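Local coordinates for outer membrane protein Omp121 (Bacteroides thetaiotaomicron, PDB 5FQ8) that probably takes up nutrients across the outer membrane as a TonB-dependent receptor, with a plug domain seated in a transmembrane beta-barrel, at residues A132-D137 / S273-S278; S63-I68 / K906-V911; P108-T113 / S381-G386. All blocks are in the same frame, centred on the assembly; numbering follows the deposited sequence.

Contact 1 (A132-D137 / S273-S278); sequences AINPDD and SFSQIS. With KR0 (3-decanoyloxypropyl decanoate), chain Q.
N134 and S275 bring the two backbones together, their CA atoms 6.8 Å apart, where a turn of the plug meets the inner wall of the beta-barrel, the two-part architecture of TonB-dependent receptors. Residues 273-278 are extended barrel strand, with main-chain partners such as S296 and T294 on strand 289-303 and L259 on strand 252-264. Residues 132-137 are a loop ending in a short 3-10 segment, closed by the backbone bond from D137 N to N134 O (2.9 Å). Between these segments the side chains make the contact; beside them, I133 O accepts from K292 of strand 289-303.

N134 suits the bend because its short amide can reach back to its own chain: OD1 accepts from D136 N at 3.0 Å, an Asx turn, with the donor well above the carbonyl plane. P135, whose ring fixes phi and whose nitrogen has no hydrogen to give, fits the start of the 3-10 segment. With CG anti to the backbone N (chi1 167°), the amide lies against S275, where N134 ND2 rests 3.6 Å from S275 CB in van der Waals contact; a small serine leaves room for it.

The polar link is S273 OG to D137 OD2, a 3.0 Å hydrogen bond received on the syn lone pair, the side of the other carboxylate oxygen. That second oxygen, OD1, forms a salt bridge with R298, so the buried carboxylate probably has its charge balanced from the barrel. D136 forms a salt bridge with R56 of the plug and hydrogen-bonds S258.

F274 points away from the plug, as expected of an aromatic on the lipid side of a barrel. One face of its ring receives one of the two acyl chains of 3-decanoyloxypropyl decanoate, whose C14 lies 3.4 Å from F274 CZ.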
ATOM      1  N   ALA B 132       7.877  26.259  12.265  1.00 25.02           N
ATOM      2  CA  ALA B 132       8.139  26.709  10.911  1.00 25.20           C
ATOM      3  C   ALA B 132       8.433  28.186  10.858  1.00 31.33           C
ATOM      4  O   ALA B 132       9.133  28.641   9.952  1.00 25.85           O
ATOM      5  CB  ALA B 132       6.950  26.407  10.007  1.00 25.16           C
ATOM      6  N   ILE B 133       7.885  28.949  11.796  1.00 25.81           N
ATOM      7  CA  ILE B 133       8.124  30.376  11.807  1.00 26.27           C
ATOM      8  C   ILE B 133       9.608  30.619  11.977  1.00 26.38           C
ATOM      9  O   ILE B 133      10.308  29.850  12.643  1.00 26.14           O
ATOM     10  CB  ILE B 133       7.279  31.036  12.907  1.00 26.44           C
ATOM     11  CG1 ILE B 133       7.483  32.532  12.917  1.00 26.96           C
ATOM     12  CG2 ILE B 133       7.648  30.522  14.239  1.00 45.63           C
ATOM     13  CD1 ILE B 133       6.456  33.213  13.715  1.00 27.51           C
ATOM     14  N   ASN B 134      10.109  31.642  11.293  1.00 26.77           N
ATOM     15  CA  ASN B 134      11.513  32.004  11.362  1.00 46.40           C
ATOM     16  C   ASN B 134      11.702  33.018  12.479  1.00 27.29           C
ATOM     17  O   ASN B 134      11.169  34.131  12.383  1.00 27.66           O
ATOM     18  CB  ASN B 134      11.965  32.586  10.038  1.00 35.26           C
ATOM     19  CG  ASN B 134      13.308  33.281  10.125  1.00 38.38           C
ATOM     20  OD1 ASN B 134      14.102  33.060  11.038  1.00 41.33           O
ATOM     21  ND2 ASN B 134      13.578  34.110   9.143  1.00 28.03           N
ATOM     22  N   PRO B 135      12.460  32.701  13.522  1.00 27.19           N
ATOM     23  CA  PRO B 135      12.590  33.641  14.642  1.00 41.96           C
ATOM     24  C   PRO B 135      13.115  35.001  14.251  1.00 28.08           C
ATOM     25  O   PRO B 135      12.692  36.000  14.845  1.00 28.43           O
ATOM     26  CB  PRO B 135      13.556  32.916  15.583  1.00 33.65           C
ATOM     27  CG  PRO B 135      14.257  31.921  14.732  1.00 29.06           C
ATOM     28  CD  PRO B 135      13.302  31.512  13.694  1.00 26.85           C
ATOM     29  N   ASP B 136      13.987  35.083  13.246  1.00 28.21           N
ATOM     30  CA  ASP B 136      14.503  36.380  12.823  1.00 28.78           C
ATOM     31  C   ASP B 136      13.405  37.332  12.368  1.00 29.08           C
ATOM     32  O   ASP B 136      13.647  38.535  12.291  1.00 48.18           O
ATOM     33  CB  ASP B 136      15.522  36.207  11.702  1.00 28.86           C
ATOM     34  CG  ASP B 136      16.859  35.740  12.202  1.00 28.82           C
ATOM     35  OD1 ASP B 136      17.183  35.991  13.377  1.00 28.92           O
ATOM     36  OD2 ASP B 136      17.597  35.123  11.413  1.00 28.73           O
ATOM     37  N   ASP B 137      12.208  36.838  12.075  1.00 28.80           N
ATOM     38  CA  ASP B 137      11.111  37.693  11.646  1.00 29.10           C
ATOM     39  C   ASP B 137      10.278  38.211  12.795  1.00 29.23           C
ATOM     40  O   ASP B 137       9.348  38.984  12.558  1.00 29.54           O
ATOM     41  CB  ASP B 137      10.171  36.938  10.708  1.00 28.79           C
ATOM     42  CG  ASP B 137      10.689  36.848   9.308  1.00 32.25           C
ATOM     43  OD1 ASP B 137      11.444  37.747   8.890  1.00 34.40           O
ATOM     44  OD2 ASP B 137      10.322  35.872   8.621  1.00 33.56           O
ATOM     45  N   SER B 273      11.936  38.159   3.619  1.00 30.17           N
ATOM     46  CA  SER B 273      12.964  37.428   4.347  1.00 29.84           C
ATOM     47  C   SER B 273      13.108  36.011   3.817  1.00 29.36           C
ATOM     48  O   SER B 273      12.242  35.492   3.114  1.00 29.20           O
ATOM     49  CB  SER B 273      12.631  37.356   5.826  1.00 31.94           C
ATOM     50  OG  SER B 273      11.399  36.693   5.988  1.00 41.20           O
ATOM     51  N   PHE B 274      14.211  35.378   4.200  1.00 29.17           N
ATOM     52  CA  PHE B 274      14.540  34.019   3.806  1.00 28.75           C
ATOM     53  C   PHE B 274      15.399  33.405   4.893  1.00 28.46           C
ATOM     54  O   PHE B 274      16.296  34.060   5.414  1.00 28.74           O
ATOM     55  CB  PHE B 274      15.291  33.996   2.481  1.00 29.06           C
ATOM     56  CG  PHE B 274      16.007  32.703   2.201  1.00 31.44           C
ATOM     57  CD1 PHE B 274      15.337  31.646   1.608  1.00 32.25           C
ATOM     58  CD2 PHE B 274      17.345  32.545   2.502  1.00 30.47           C
ATOM     59  CE1 PHE B 274      15.978  30.467   1.328  1.00 28.15           C
ATOM     60  CE2 PHE B 274      17.986  31.357   2.225  1.00 31.82           C
ATOM     61  CZ  PHE B 274      17.300  30.319   1.640  1.00 28.23           C
ATOM     62  N   SER B 275      15.139  32.151   5.226  1.00 27.94           N
ATOM     63  CA  SER B 275      15.939  31.463   6.222  1.00 27.67           C
ATOM     64  C   SER B 275      16.277  30.071   5.738  1.00 27.33           C
ATOM     65  O   SER B 275      15.494  29.448   5.026  1.00 27.13           O
ATOM     66  CB  SER B 275      15.209  31.383   7.548  1.00 30.32           C
ATOM     67  OG  SER B 275      13.952  30.791   7.353  1.00 28.50           O
ATOM     68  N   GLN B 276      17.453  29.595   6.127  1.00 31.49           N
ATOM     69  CA  GLN B 276      17.944  28.294   5.715  1.00 27.03           C
ATOM     70  C   GLN B 276      18.663  27.658   6.884  1.00 32.56           C
ATOM     71  O   GLN B 276      19.443  28.313   7.567  1.00 39.90           O
ATOM     72  CB  GLN B 276      18.877  28.414   4.517  1.00 27.40           C
ATOM     73  CG  GLN B 276      19.445  27.121   4.023  1.00 27.21           C
ATOM     74  CD  GLN B 276      20.697  26.737   4.741  1.00 27.22           C
ATOM     75  OE1 GLN B 276      21.221  27.506   5.519  1.00 27.42           O
ATOM     76  NE2 GLN B 276      21.178  25.537   4.496  1.00 27.04           N
ATOM     77  N   ILE B 277      18.393  26.378   7.104  1.00 42.38           N
ATOM     78  CA  ILE B 277      18.934  25.611   8.222  1.00 26.14           C
ATOM     79  C   ILE B 277      19.185  24.194   7.740  1.00 28.85           C
ATOM     80  O   ILE B 277      18.352  23.617   7.043  1.00 35.88           O
ATOM     81  CB  ILE B 277      17.969  25.621   9.423  1.00 25.87           C
ATOM     82  CG1 ILE B 277      17.780  27.034   9.936  1.00 26.18           C
ATOM     83  CG2 ILE B 277      18.478  24.753  10.526  1.00 25.64           C
ATOM     84  CD1 ILE B 277      16.909  27.114  11.119  1.00 25.99           C
ATOM     85  N   SER B 278      20.333  23.634   8.100  1.00 25.91           N
ATOM     86  CA  SER B 278      20.694  22.291   7.665  1.00 25.73           C
ATOM     87  C   SER B 278      21.447  21.584   8.772  1.00 25.61           C
ATOM     88  O   SER B 278      22.641  21.798   8.949  1.00 25.89           O
ATOM     89  CB  SER B 278      21.525  22.316   6.394  1.00 56.99           C
ATOM     90  OG  SER B 278      20.689  22.525   5.279  1.00 45.23           O
TER
HETATM   91  C1  KR0 Q1985      19.608  24.144  -9.653  1.00 38.19           C
HETATM   92  O1  KR0 Q1985      20.115  25.121  -8.753  1.00 54.36           O
HETATM   93  C2  KR0 Q1985      18.101  24.263  -9.522  1.00 37.80           C
HETATM   94  C3  KR0 Q1985      17.645  23.962  -8.105  1.00 37.40           C
HETATM   95  C4  KR0 Q1985      18.553  26.718  -2.490  1.00 40.52           C
HETATM   96  O4  KR0 Q1985      17.731  25.062  -7.207  1.00 38.39           O
HETATM   97  C5  KR0 Q1985      17.830  24.739  -5.791  1.00 48.46           C
HETATM   98  C6  KR0 Q1985      19.072  28.096  -2.937  1.00 41.88           C
HETATM   99  C7  KR0 Q1985      21.254  25.976  -9.033  1.00 40.35           C
HETATM  100  C8  KR0 Q1985      18.629  29.203  -1.972  1.00 43.00           C
HETATM  101  O8  KR0 Q1985      18.008  23.578  -5.489  1.00 48.61           O
HETATM  102  C9  KR0 Q1985      19.053  30.632  -2.327  1.00 44.52           C
HETATM  103  O9  KR0 Q1985      21.266  26.614 -10.069  1.00 41.00           O
HETATM  104  C10 KR0 Q1985      17.702  25.793  -4.713  1.00 41.66           C
HETATM  105  C11 KR0 Q1985      18.671  25.600  -3.540  1.00 39.40           C
HETATM  106  C12 KR0 Q1985      22.394  26.082  -8.043  1.00 42.37           C
HETATM  107  C13 KR0 Q1985      22.050  27.033  -6.900  1.00 43.55           C
HETATM  108  C14 KR0 Q1985      18.510  31.624  -1.293  1.00 45.62           C
HETATM  109  C15 KR0 Q1985      18.440  33.071  -1.768  1.00 47.13           C
HETATM  110  C16 KR0 Q1985      17.179  33.744  -1.272  1.00 47.76           C
HETATM  111  C17 KR0 Q1985      22.232  28.497  -7.279  1.00 43.02           C
HETATM  112  C18 KR0 Q1985      21.167  29.367  -6.618  1.00 74.11           C
HETATM  113  C19 KR0 Q1985      21.712  30.196  -5.457  1.00 68.86           C
HETATM  114  C20 KR0 Q1985      21.946  31.657  -5.854  1.00 46.17           C
HETATM  115  C21 KR0 Q1985      22.078  32.590  -4.650  1.00 47.27           C
HETATM  116  C22 KR0 Q1985      22.315  34.037  -5.082  1.00 52.13           C
HETATM  117  C23 KR0 Q1985      22.364  35.033  -3.935  1.00 50.21           C

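Contact 2 (S63-I68 / K906-V911); sequences SLAGKI and KLRSVV
A65 and R908 form the close-packed half of this contact between a plug turn and a barrel strand. R908 bends at chi2 (96°) and again at chi3, so its chain curls round the alanine methyl: A65 CB lies 3.5 Å from R908 CD and also near NH1 of the same arginine. The small methyl of alanine fits into this bend. The guanidinium is held by salt bridges from NH1 to D822 of strand 815-825 and from NH2 to E952, while K906 CD lies over one of its faces. An alanine in place of R908 would probably leave D822 without the guanidinium, E952 with K906 as its remaining partner named here, and the A65 methyl facing a gap where the bent chain had lain.

The other half is looser. K67 NZ reaches S909 OG only through a weak 3.4 Å hydrogen bond; its firmer tie is to S63 O at 3.0 Å, approached almost straight on (C=O...N 173°), which fixes the ammonium within its own loop. A long, weak ion pair with D820 adds to this. K67 and G66 are both partly exposed. G66 holds the third position of a type II beta turn from L64 to K67, where its positive phi of 74° is easy for glycine.

L64 turns back into the plug, onto M141 of strand 138-144 and I52 of helix 49-54, whereas strand 899-915, which carries R908 and S909, runs between strands 815-825 and 928-941 of the barrel.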
ATOM      1  N   SER B  63      13.904  28.535  22.920  1.00 32.20           N
ATOM      2  CA  SER B  63      14.772  29.434  23.656  1.00 34.68           C
ATOM      3  C   SER B  63      14.114  29.914  24.940  1.00 37.59           C
ATOM      4  O   SER B  63      14.807  30.174  25.928  1.00 48.76           O
ATOM      5  CB  SER B  63      15.153  30.620  22.772  1.00 35.07           C
ATOM      6  OG  SER B  63      13.999  31.312  22.339  1.00 31.00           O
ATOM      7  N   LEU B  64      12.792  30.032  24.953  1.00 26.96           N
ATOM      8  CA  LEU B  64      12.059  30.499  26.118  1.00 27.24           C
ATOM      9  C   LEU B  64      11.823  29.404  27.150  1.00 27.05           C
ATOM     10  O   LEU B  64      10.977  29.580  28.028  1.00 27.22           O
ATOM     11  CB  LEU B  64      10.724  31.098  25.685  1.00 27.32           C
ATOM     12  CG  LEU B  64      10.888  32.160  24.619  1.00 27.54           C
ATOM     13  CD1 LEU B  64       9.567  32.549  24.036  1.00 27.56           C
ATOM     14  CD2 LEU B  64      11.545  33.348  25.260  1.00 33.86           C
ATOM     15  N   ALA B  65      12.540  28.293  27.081  1.00 26.73           N
ATOM     16  CA  ALA B  65      12.362  27.240  28.069  1.00 27.38           C
ATOM     17  C   ALA B  65      12.785  27.732  29.452  1.00 33.83           C
ATOM     18  O   ALA B  65      13.945  28.085  29.677  1.00 27.23           O
ATOM     19  CB  ALA B  65      13.151  25.998  27.660  1.00 26.35           C
ATOM     20  N   GLY B  66      11.829  27.770  30.375  1.00 37.54           N
ATOM     21  CA  GLY B  66      12.125  28.187  31.730  1.00 48.12           C
ATOM     22  C   GLY B  66      12.348  29.669  31.918  1.00 39.71           C
ATOM     23  O   GLY B  66      13.007  30.068  32.879  1.00 48.57           O
ATOM     24  N   LYS B  67      11.825  30.501  31.029  1.00 31.69           N
ATOM     25  CA  LYS B  67      12.032  31.940  31.114  1.00 30.74           C
ATOM     26  C   LYS B  67      10.763  32.712  31.413  1.00 35.08           C
ATOM     27  O   LYS B  67      10.817  33.936  31.517  1.00 47.15           O
ATOM     28  CB  LYS B  67      12.644  32.473  29.815  1.00 28.60           C
ATOM     29  CG  LYS B  67      14.024  31.939  29.490  1.00 28.43           C
ATOM     30  CD  LYS B  67      14.649  32.709  28.350  1.00 28.53           C
ATOM     31  CE  LYS B  67      16.163  32.520  28.274  1.00 30.71           C
ATOM     32  NZ  LYS B  67      16.556  31.085  28.134  1.00 31.23           N
ATOM     33  N   ILE B  68       9.623  32.043  31.542  1.00 32.36           N
ATOM     34  CA  ILE B  68       8.332  32.708  31.689  1.00 29.01           C
ATOM     35  C   ILE B  68       7.474  31.895  32.639  1.00 28.97           C
ATOM     36  O   ILE B  68       7.335  30.681  32.477  1.00 29.77           O
ATOM     37  CB  ILE B  68       7.611  32.871  30.340  1.00 28.77           C
ATOM     38  CG1 ILE B  68       8.457  33.681  29.376  1.00 28.85           C
ATOM     39  CG2 ILE B  68       6.286  33.553  30.540  1.00 31.21           C
ATOM     40  CD1 ILE B  68       7.829  33.833  28.059  1.00 28.66           C
ATOM     41  N   LYS B 906      19.097  23.024  35.009  1.00 27.66           N
ATOM     42  CA  LYS B 906      19.742  23.052  33.707  1.00 27.43           C
ATOM     43  C   LYS B 906      20.347  24.414  33.409  1.00 33.22           C
ATOM     44  O   LYS B 906      19.679  25.441  33.546  1.00 44.32           O
ATOM     45  CB  LYS B 906      18.748  22.671  32.615  1.00 26.94           C
ATOM     46  CG  LYS B 906      19.359  21.844  31.531  1.00 26.60           C
ATOM     47  CD  LYS B 906      18.345  21.476  30.494  1.00 26.16           C
ATOM     48  CE  LYS B 906      17.772  20.121  30.737  1.00 25.87           C
ATOM     49  NZ  LYS B 906      16.756  19.849  29.710  1.00 25.49           N
ATOM     50  N   LEU B 907      21.613  24.416  33.002  1.00 27.88           N
ATOM     51  CA  LEU B 907      22.174  25.557  32.297  1.00 28.10           C
ATOM     52  C   LEU B 907      21.526  25.632  30.920  1.00 27.71           C
ATOM     53  O   LEU B 907      22.037  25.078  29.942  1.00 27.47           O
ATOM     54  CB  LEU B 907      23.691  25.439  32.199  1.00 28.34           C
ATOM     55  CG  LEU B 907      24.393  26.652  31.583  1.00 28.67           C
ATOM     56  CD1 LEU B 907      23.865  27.942  32.159  1.00 29.05           C
ATOM     57  CD2 LEU B 907      25.882  26.575  31.781  1.00 29.02           C
ATOM     58  N   ARG B 908      20.384  26.308  30.845  1.00 28.51           N
ATOM     59  CA  ARG B 908      19.577  26.314  29.632  1.00 27.33           C
ATOM     60  C   ARG B 908      20.328  26.938  28.464  1.00 27.40           C
ATOM     61  O   ARG B 908      20.501  26.307  27.423  1.00 27.09           O
ATOM     62  CB  ARG B 908      18.279  27.063  29.906  1.00 27.41           C
ATOM     63  CG  ARG B 908      17.221  26.927  28.851  1.00 33.75           C
ATOM     64  CD  ARG B 908      16.238  25.839  29.199  1.00 30.50           C
ATOM     65  NE  ARG B 908      16.595  24.611  28.519  1.00 32.80           N
ATOM     66  CZ  ARG B 908      15.953  23.468  28.647  1.00 26.11           C
ATOM     67  NH1 ARG B 908      14.906  23.381  29.438  1.00 26.01           N
ATOM     68  NH2 ARG B 908      16.382  22.418  27.985  1.00 27.00           N
ATOM     69  N   SER B 909      20.797  28.176  28.623  1.00 34.85           N
ATOM     70  CA  SER B 909      21.476  28.887  27.546  1.00 28.01           C
ATOM     71  C   SER B 909      22.525  29.839  28.093  1.00 28.58           C
ATOM     72  O   SER B 909      22.403  30.353  29.204  1.00 28.92           O
ATOM     73  CB  SER B 909      20.487  29.682  26.708  1.00 27.96           C
ATOM     74  OG  SER B 909      19.867  30.675  27.498  1.00 33.60           O
ATOM     75  N   VAL B 910      23.551  30.085  27.285  1.00 28.73           N
ATOM     76  CA  VAL B 910      24.528  31.145  27.531  1.00 29.32           C
ATOM     77  C   VAL B 910      24.833  31.836  26.207  1.00 29.43           C
ATOM     78  O   VAL B 910      25.244  31.182  25.246  1.00 29.18           O
ATOM     79  CB  VAL B 910      25.823  30.600  28.158  1.00 29.53           C
ATOM     80  CG1 VAL B 910      26.854  31.697  28.250  1.00 30.15           C
ATOM     81  CG2 VAL B 910      25.553  30.034  29.515  1.00 29.52           C
ATOM     82  N   VAL B 911      24.656  33.157  26.154  1.00 29.84           N
ATOM     83  CA  VAL B 911      24.875  33.932  24.932  1.00 30.01           C
ATOM     84  C   VAL B 911      25.895  35.040  25.188  1.00 30.69           C
ATOM     85  O   VAL B 911      25.663  35.917  26.023  1.00 31.08           O
ATOM     86  CB  VAL B 911      23.567  34.539  24.405  1.00 29.90           C
ATOM     87  CG1 VAL B 911      23.777  35.023  23.008  1.00 29.98           C
ATOM     88  CG2 VAL B 911      22.472  33.534  24.444  1.00 29.31           C
TER

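Contact 3 (P108-T113 / S381-G386); sequences PLNNST and SERFYG
R383 reaches from the barrel wall to N110 of the plug, another plug-to-barrel contact of the TonB-dependent receptor fold. From CB the chain runs fully extended, CG anti to the backbone N (chi1 174°); these methylenes carry the head from the strand to the loop while the side chain packs on T409 of strand 398-417. R383 CZ comes within 3.7 Å of N110 O. NH1 hydrogen-bonds to G129 O, in another loop of the plug. NH2, the tip, is the most heavily engaged: it pairs with D407 in a salt bridge, gives a weak hydrogen bond to N110 O (3.0 Å, 133° at the hydrogen), and rests 3.3 Å from L109 CD1. Arginine suits the place: its long chain spans the distance and its several N-H groups serve separate acceptors. D407 also accepts from N110 N, so one carboxylate ties arginine and loop together.

N110 sets its amide oxygen over a face of the guanidinium, and its ND2 donates to S112 OG (2.8 Å) and to E456. Behind the strand, F384 meets F384 of the second subunit.

L109 fills the space between arginine and Y385, a branched apolar residue suited to an aromatic face: its CD1 sits 4.1 Å from the Y385 ring centroid in a CH-pi contact, 22° off the ring normal.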
ATOM      1  N   PRO B 108      -4.886  32.671  13.348  1.00 27.97           N
ATOM      2  CA  PRO B 108      -4.424  31.425  13.952  1.00 27.46           C
ATOM      3  C   PRO B 108      -3.460  30.694  13.044  1.00 27.07           C
ATOM      4  O   PRO B 108      -3.628  30.652  11.826  1.00 27.10           O
ATOM      5  CB  PRO B 108      -5.718  30.639  14.152  1.00 27.41           C
ATOM      6  CG  PRO B 108      -6.749  31.692  14.323  1.00 27.96           C
ATOM      7  CD  PRO B 108      -6.345  32.811  13.431  1.00 28.27           C
ATOM      8  N   LEU B 109      -2.436  30.125  13.651  1.00 26.74           N
ATOM      9  CA  LEU B 109      -1.406  29.384  12.943  1.00 26.39           C
ATOM     10  C   LEU B 109      -1.598  27.894  13.172  1.00 25.95           C
ATOM     11  O   LEU B 109      -1.944  27.470  14.274  1.00 27.45           O
ATOM     12  CB  LEU B 109      -0.028  29.804  13.428  1.00 26.37           C
ATOM     13  CG  LEU B 109       1.172  29.172  12.748  1.00 26.07           C
ATOM     14  CD1 LEU B 109       1.316  29.808  11.407  1.00 26.30           C
ATOM     15  CD2 LEU B 109       2.425  29.360  13.578  1.00 26.03           C
ATOM     16  N   ASN B 110      -1.377  27.096  12.137  1.00 25.71           N
ATOM     17  CA  ASN B 110      -1.486  25.660  12.318  1.00 25.32           C
ATOM     18  C   ASN B 110      -0.320  25.169  13.157  1.00 25.05           C
ATOM     19  O   ASN B 110       0.837  25.481  12.872  1.00 25.03           O
ATOM     20  CB  ASN B 110      -1.529  24.936  10.972  1.00 25.17           C
ATOM     21  CG  ASN B 110      -1.513  23.433  11.126  1.00 24.79           C
ATOM     22  OD1 ASN B 110      -0.492  22.795  10.909  1.00 30.80           O
ATOM     23  ND2 ASN B 110      -2.641  22.861  11.519  1.00 24.78           N
ATOM     24  N   ASN B 111      -0.625  24.409  14.198  1.00 24.89           N
ATOM     25  CA  ASN B 111       0.381  23.886  15.103  1.00 24.67           C
ATOM     26  C   ASN B 111       0.219  22.389  15.234  1.00 41.95           C
ATOM     27  O   ASN B 111       0.181  21.826  16.327  1.00 32.31           O
ATOM     28  CB  ASN B 111       0.294  24.573  16.461  1.00 24.88           C
ATOM     29  CG  ASN B 111       1.433  24.201  17.369  1.00 24.73           C
ATOM     30  OD1 ASN B 111       2.537  23.929  16.914  1.00 24.56           O
ATOM     31  ND2 ASN B 111       1.165  24.167  18.665  1.00 33.01           N
ATOM     32  N   SER B 112       0.116  21.714  14.101  1.00 32.47           N
ATOM     33  CA  SER B 112      -0.089  20.279  14.104  1.00 24.02           C
ATOM     34  C   SER B 112       1.239  19.573  14.244  1.00 23.65           C
ATOM     35  O   SER B 112       2.256  20.036  13.735  1.00 23.67           O
ATOM     36  CB  SER B 112      -0.793  19.843  12.830  1.00 23.90           C
ATOM     37  OG  SER B 112      -2.074  20.437  12.762  1.00 24.16           O
ATOM     38  N   THR B 113       1.233  18.455  14.943  1.00 23.46           N
ATOM     39  CA  THR B 113       2.456  17.735  15.224  1.00 23.25           C
ATOM     40  C   THR B 113       2.467  16.444  14.434  1.00 23.04           C
ATOM     41  O   THR B 113       1.428  15.817  14.239  1.00 26.38           O
ATOM     42  CB  THR B 113       2.596  17.465  16.723  1.00 27.76           C
ATOM     43  OG1 THR B 113       3.826  16.788  16.995  1.00 23.07           O
ATOM     44  CG2 THR B 113       1.446  16.652  17.229  1.00 35.58           C
ATOM     45  N   SER B 381       8.033  18.110   3.737  1.00 24.03           N
ATOM     46  CA  SER B 381       6.800  18.859   3.920  1.00 25.95           C
ATOM     47  C   SER B 381       6.875  20.180   3.174  1.00 24.46           C
ATOM     48  O   SER B 381       7.932  20.802   3.114  1.00 24.62           O
ATOM     49  CB  SER B 381       6.545  19.093   5.403  1.00 37.31           C
ATOM     50  OG  SER B 381       5.583  20.096   5.606  1.00 49.55           O
ATOM     51  N   GLU B 382       5.759  20.598   2.599  1.00 24.63           N
ATOM     52  CA  GLU B 382       5.646  21.894   1.952  1.00 25.01           C
ATOM     53  C   GLU B 382       4.433  22.598   2.523  1.00 25.08           C
ATOM     54  O   GLU B 382       3.408  21.968   2.739  1.00 24.93           O
ATOM     55  CB  GLU B 382       5.524  21.744   0.446  1.00 29.56           C
ATOM     56  CG  GLU B 382       6.837  21.917  -0.300  1.00 42.52           C
ATOM     57  CD  GLU B 382       6.780  21.459  -1.736  1.00 25.67           C
ATOM     58  OE1 GLU B 382       6.547  20.253  -1.977  1.00 44.08           O
ATOM     59  OE2 GLU B 382       6.970  22.315  -2.622  1.00 26.07           O
ATOM     60  N   ARG B 383       4.550  23.892   2.799  1.00 25.34           N
ATOM     61  CA  ARG B 383       3.511  24.580   3.554  1.00 25.42           C
ATOM     62  C   ARG B 383       3.396  26.023   3.116  1.00 28.32           C
ATOM     63  O   ARG B 383       4.400  26.726   3.047  1.00 31.69           O
ATOM     64  CB  ARG B 383       3.800  24.535   5.056  1.00 25.19           C
ATOM     65  CG  ARG B 383       2.834  25.349   5.882  1.00 25.33           C
ATOM     66  CD  ARG B 383       3.067  25.139   7.356  1.00 25.40           C
ATOM     67  NE  ARG B 383       2.119  25.883   8.169  1.00 25.28           N
ATOM     68  CZ  ARG B 383       2.229  25.999   9.476  1.00 25.21           C
ATOM     69  NH1 ARG B 383       3.239  25.417  10.087  1.00 33.09           N
ATOM     70  NH2 ARG B 383       1.347  26.698  10.168  1.00 25.42           N
ATOM     71  N   PHE B 384       2.174  26.473   2.871  1.00 26.07           N
ATOM     72  CA  PHE B 384       1.906  27.861   2.536  1.00 26.54           C
ATOM     73  C   PHE B 384       0.869  28.422   3.496  1.00 26.62           C
ATOM     74  O   PHE B 384      -0.181  27.815   3.700  1.00 26.49           O
ATOM     75  CB  PHE B 384       1.424  27.990   1.089  1.00 26.85           C
ATOM     76  CG  PHE B 384       0.796  29.304   0.794  1.00 27.34           C
ATOM     77  CD1 PHE B 384       1.576  30.412   0.542  1.00 27.69           C
ATOM     78  CD2 PHE B 384      -0.572  29.449   0.805  1.00 27.49           C
ATOM     79  CE1 PHE B 384       1.005  31.637   0.285  1.00 28.18           C
ATOM     80  CE2 PHE B 384      -1.154  30.675   0.559  1.00 27.98           C
ATOM     81  CZ  PHE B 384      -0.365  31.775   0.301  1.00 28.33           C
ATOM     82  N   TYR B 385       1.158  29.576   4.085  1.00 29.43           N
ATOM     83  CA  TYR B 385       0.167  30.235   4.916  1.00 27.05           C
ATOM     84  C   TYR B 385       0.265  31.732   4.706  1.00 27.57           C
ATOM     85  O   TYR B 385       1.273  32.235   4.223  1.00 27.73           O
ATOM     86  CB  TYR B 385       0.323  29.871   6.395  1.00 26.75           C
ATOM     87  CG  TYR B 385       1.621  30.264   7.035  1.00 26.72           C
ATOM     88  CD1 TYR B 385       2.759  29.502   6.871  1.00 26.42           C
ATOM     89  CD2 TYR B 385       1.697  31.384   7.840  1.00 27.01           C
ATOM     90  CE1 TYR B 385       3.940  29.863   7.471  1.00 49.93           C
ATOM     91  CE2 TYR B 385       2.865  31.751   8.438  1.00 27.02           C
ATOM     92  CZ  TYR B 385       3.987  30.991   8.255  1.00 35.04           C
ATOM     93  OH  TYR B 385       5.167  31.352   8.857  1.00 26.77           O
ATOM     94  N   GLY B 386      -0.800  32.444   5.049  1.00 27.87           N
ATOM     95  CA  GLY B 386      -0.745  33.890   4.959  1.00 28.40           C
ATOM     96  C   GLY B 386      -2.037  34.541   5.399  1.00 28.72           C
ATOM     97  O   GLY B 386      -2.927  33.883   5.927  1.00 28.52           O
TER

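All three contacts join the plug to the inner wall of the barrel, at different points round it. Along the chain the plug segments come first, 63-68, 108-113 and 132-137, followed by the barrel strands 268-280, 376-394 and 899-915. The last of these lies more than 800 residues from its plug partner, so contact 2 joins nearly the two ends of the chain. Contacts 1 and 3 are neighbours, with centres 14 Å apart, and touch where A132 CB meets R383 NH1 at 3.8 Å. Contact 2 stands apart, its centre 20 Å from that of contact 1 and 26 Å from that of contact 3. The N-terminal plug thus meets strands from early and late parts of the barrel sequence, consistent with a plug seated inside the barrel.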